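Local coordinates for protein HcgC (Methanococcus maripaludis S2, PDB 5O4J) that probably transfers a methyl group from S-adenosylmethionine to a carbon of a pyridinol precursor during biosynthesis of the [Fe]-hydrogenase cofactor, at residues L180-I185 / P203-F208. Sequence-based numbering, arbitrary orientation.
Sequences LVVDII and PNLKYF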
ATOM      1  N   LEU A 180       6.607 -16.527  -1.920  1.00 14.89           N
ATOM      2  CA  LEU A 180       5.882 -16.297  -0.678  1.00 13.97           C
ATOM      3  C   LEU A 180       6.800 -15.733   0.398  1.00 13.66           C
ATOM      4  O   LEU A 180       6.408 -14.825   1.138  1.00 14.99           O
ATOM      5  CB  LEU A 180       5.230 -17.590  -0.210  1.00 15.44           C
ATOM      6  CG  LEU A 180       4.120 -18.108  -1.122  1.00 18.21           C
ATOM      7  CD1 LEU A 180       3.761 -19.537  -0.751  1.00 20.57           C
ATOM      8  CD2 LEU A 180       2.909 -17.191  -1.055  1.00 19.76           C
ATOM      9  N   VAL A 181       8.025 -16.257   0.497  1.00 14.99           N
ATOM     10  CA  VAL A 181       8.984 -15.757   1.483  1.00 14.48           C
ATOM     11  C   VAL A 181       9.300 -14.288   1.213  1.00 14.27           C
ATOM     12  O   VAL A 181       9.289 -13.451   2.125  1.00 14.24           O
ATOM     13  CB  VAL A 181      10.253 -16.627   1.471  1.00 18.17           C
ATOM     14  CG1 VAL A 181      11.390 -15.982   2.260  1.00 20.23           C
ATOM     15  CG2 VAL A 181       9.943 -18.022   2.005  1.00 21.63           C
ATOM     16  N   VAL A 182       9.577 -13.955  -0.047  1.00 15.62           N
ATOM     17  CA  VAL A 182       9.855 -12.573  -0.429  1.00 16.75           C
ATOM     18  C   VAL A 182       8.688 -11.673  -0.045  1.00 17.20           C
ATOM     19  O   VAL A 182       8.863 -10.613   0.560  1.00 16.29           O
ATOM     20  CB  VAL A 182      10.148 -12.499  -1.942  1.00 16.25           C
ATOM     21  CG1 VAL A 182      10.167 -11.052  -2.432  1.00 18.32           C
ATOM     22  CG2 VAL A 182      11.467 -13.190  -2.246  1.00 17.37           C
ATOM     23  N   ASP A 183       7.476 -12.085  -0.391  1.00 15.11           N
ATOM     24  CA  ASP A 183       6.322 -11.229  -0.153  1.00 15.50           C
ATOM     25  C   ASP A 183       6.020 -11.093   1.339  1.00 14.74           C
ATOM     26  O   ASP A 183       5.604 -10.026   1.798  1.00 15.32           O
ATOM     27  CB  ASP A 183       5.123 -11.777  -0.914  1.00 16.80           C
ATOM     28  CG  ASP A 183       5.243 -11.587  -2.406  1.00 19.91           C
ATOM     29  OD1 ASP A 183       6.131 -10.835  -2.876  1.00 21.05           O
ATOM     30  OD2 ASP A 183       4.425 -12.193  -3.128  1.00 17.89           O
ATOM     31  N   ILE A 184       6.198 -12.172   2.105  1.00 14.91           N
ATOM     32  CA  ILE A 184       6.076 -12.100   3.556  1.00 17.13           C
ATOM     33  C   ILE A 184       7.022 -11.046   4.104  1.00 16.12           C
ATOM     34  O   ILE A 184       6.646 -10.204   4.931  1.00 17.15           O
ATOM     35  CB  ILE A 184       6.351 -13.480   4.182  1.00 17.54           C
ATOM     36  CG1 ILE A 184       5.179 -14.421   3.918  1.00 16.28           C
ATOM     37  CG2 ILE A 184       6.610 -13.373   5.695  1.00 18.33           C
ATOM     38  CD1 ILE A 184       5.518 -15.889   4.131  1.00 18.34           C
ATOM     39  N   ILE A 185       8.272 -11.082   3.655  1.00 16.37           N
ATOM     40  CA  ILE A 185       9.253 -10.140   4.170  1.00 15.60           C
ATOM     41  C   ILE A 185       8.918  -8.715   3.731  1.00 15.40           C
ATOM     42  O   ILE A 185       8.987  -7.777   4.536  1.00 16.31           O
ATOM     43  CB  ILE A 185      10.671 -10.580   3.747  1.00 16.68           C
ATOM     44  CG1 ILE A 185      11.044 -11.866   4.498  1.00 19.36           C
ATOM     45  CG2 ILE A 185      11.678  -9.479   4.041  1.00 17.74           C
ATOM     46  CD1 ILE A 185      12.323 -12.547   4.027  1.00 19.80           C
ATOM     47  N   PRO A 203      14.841  -5.207   4.315  1.00 17.69           N
ATOM     48  CA  PRO A 203      14.648  -6.635   4.041  1.00 20.23           C
ATOM     49  C   PRO A 203      15.974  -7.233   3.606  1.00 19.67           C
ATOM     50  O   PRO A 203      16.605  -6.745   2.667  1.00 19.62           O
ATOM     51  CB  PRO A 203      13.627  -6.644   2.906  1.00 17.80           C
ATOM     52  CG  PRO A 203      13.892  -5.357   2.158  1.00 17.71           C
ATOM     53  CD  PRO A 203      14.504  -4.379   3.143  1.00 18.38           C
ATOM     54  N   ASN A 204      16.415  -8.271   4.308  1.00 18.13           N
ATOM     55  CA  ASN A 204      17.710  -8.877   4.008  1.00 18.26           C
ATOM     56  C   ASN A 204      17.541  -9.879   2.873  1.00 21.47           C
ATOM     57  O   ASN A 204      17.702 -11.092   3.028  1.00 21.91           O
ATOM     58  CB  ASN A 204      18.294  -9.507   5.252  1.00 20.85           C
ATOM     59  CG  ASN A 204      18.760  -8.470   6.221  1.00 23.15           C
ATOM     60  OD1 ASN A 204      19.486  -7.553   5.840  1.00 24.83           O
ATOM     61  ND2 ASN A 204      18.309  -8.564   7.471  1.00 22.89           N
ATOM     62  N   LEU A 205      17.236  -9.324   1.701  1.00 21.62           N
ATOM     63  CA  LEU A 205      16.905 -10.105   0.523  1.00 19.86           C
ATOM     64  C   LEU A 205      17.982  -9.976  -0.544  1.00 20.48           C
ATOM     65  O   LEU A 205      18.716  -8.985  -0.618  1.00 21.09           O
ATOM     66  CB  LEU A 205      15.555  -9.675  -0.051  1.00 19.45           C
ATOM     67  CG  LEU A 205      14.356 -10.010   0.834  1.00 19.45           C
ATOM     68  CD1 LEU A 205      13.085  -9.365   0.313  1.00 19.16           C
ATOM     69  CD2 LEU A 205      14.186 -11.526   0.890  1.00 19.46           C
ATOM     70  N   LYS A 206      18.057 -11.012  -1.366  1.00 19.80           N
ATOM     71  CA  LYS A 206      18.889 -11.033  -2.561  1.00 17.70           C
ATOM     72  C   LYS A 206      18.302 -12.091  -3.479  1.00 16.68           C
ATOM     73  O   LYS A 206      17.313 -12.752  -3.149  1.00 17.58           O
ATOM     74  CB  LYS A 206      20.350 -11.328  -2.229  1.00 18.93           C
ATOM     75  CG  LYS A 206      20.546 -12.708  -1.606  1.00 19.93           C
ATOM     76  CD  LYS A 206      22.016 -13.105  -1.530  1.00 26.15           C
ATOM     77  CE  LYS A 206      22.535 -13.511  -2.907  1.00 32.89           C
ATOM     78  NZ  LYS A 206      24.004 -13.670  -2.914  1.00 28.17           N
ATOM     79  N   TYR A 207      18.909 -12.243  -4.648  1.00 18.32           N
ATOM     80  CA  TYR A 207      18.417 -13.201  -5.631  1.00 18.62           C
ATOM     81  C   TYR A 207      18.960 -14.587  -5.274  1.00 17.48           C
ATOM     82  O   TYR A 207      19.883 -15.117  -5.898  1.00 17.74           O
ATOM     83  CB  TYR A 207      18.812 -12.744  -7.026  1.00 17.15           C
ATOM     84  CG  TYR A 207      18.378 -13.663  -8.131  1.00 17.02           C
ATOM     85  CD1 TYR A 207      17.055 -14.063  -8.250  1.00 19.48           C
ATOM     86  CD2 TYR A 207      19.282 -14.112  -9.074  1.00 19.27           C
ATOM     87  CE1 TYR A 207      16.655 -14.913  -9.277  1.00 19.53           C
ATOM     88  CE2 TYR A 207      18.894 -14.960 -10.096  1.00 21.22           C
ATOM     89  CZ  TYR A 207      17.585 -15.351 -10.192  1.00 20.89           C
ATOM     90  OH  TYR A 207      17.206 -16.181 -11.215  1.00 20.76           O
ATOM     91  N   PHE A 208      18.387 -15.157  -4.200  1.00 17.44           N
ATOM     92  CA  PHE A 208      18.828 -16.461  -3.711  1.00 16.93           C
ATOM     93  C   PHE A 208      18.738 -17.517  -4.799  1.00 15.62           C
ATOM     94  O   PHE A 208      19.531 -18.464  -4.835  1.00 16.48           O
ATOM     95  CB  PHE A 208      17.967 -16.926  -2.534  1.00 17.83           C
ATOM     96  CG  PHE A 208      17.893 -15.963  -1.391  1.00 18.52           C
ATOM     97  CD1 PHE A 208      18.941 -15.824  -0.502  1.00 22.35           C
ATOM     98  CD2 PHE A 208      16.739 -15.229  -1.182  1.00 18.11           C
ATOM     99  CE1 PHE A 208      18.850 -14.943   0.561  1.00 21.25           C
ATOM    100  CE2 PHE A 208      16.640 -14.349  -0.129  1.00 17.87           C
ATOM    101  CZ  PHE A 208      17.691 -14.201   0.743  1.00 19.69           C
TER
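I185 and L205 carry most of this wholly apolar contact, their side chains running past each other in opposite senses. CD1 of I185 lies 3.8 Å from CD2 of L205, while the other branch of each residue meets at CG2 of I185 and CD1 of L205, 4.0 Å apart. Two branched chains thus mesh without any polar atom having to be buried between them. The same CG2 also touches CB of P203 at 3.6 Å; it is set anti to the backbone N of I185, with CG1 beside that N (chi1 -69°), which lets CG2 reach both P203 and L205, while the CG1 branch carries CD1 to L205 alone. P203, ending strand 198-203, offers a compact, rigid apolar ring. One helical turn earlier, the short beta-branched V182 holds its methyls close to the helix backbone, and its CG1 only just meets CD1 of L205 (4.3 Å). N204 centres an inverse gamma turn, closed by a weak bond from L205 N to P203 O, just after the strand ends.

This is plain packing of helix 177-193 against the loop leading to helix 208-213, though the V182 side chain is about 7 Å from the bound iminopropanoic acid ligand. Helix 18-37 also contributes, with I21 against I185 and I18 against F208. I202 and P203 of a second subunit meet V182 and L205, so this buried apolar cluster extends into the subunit interface.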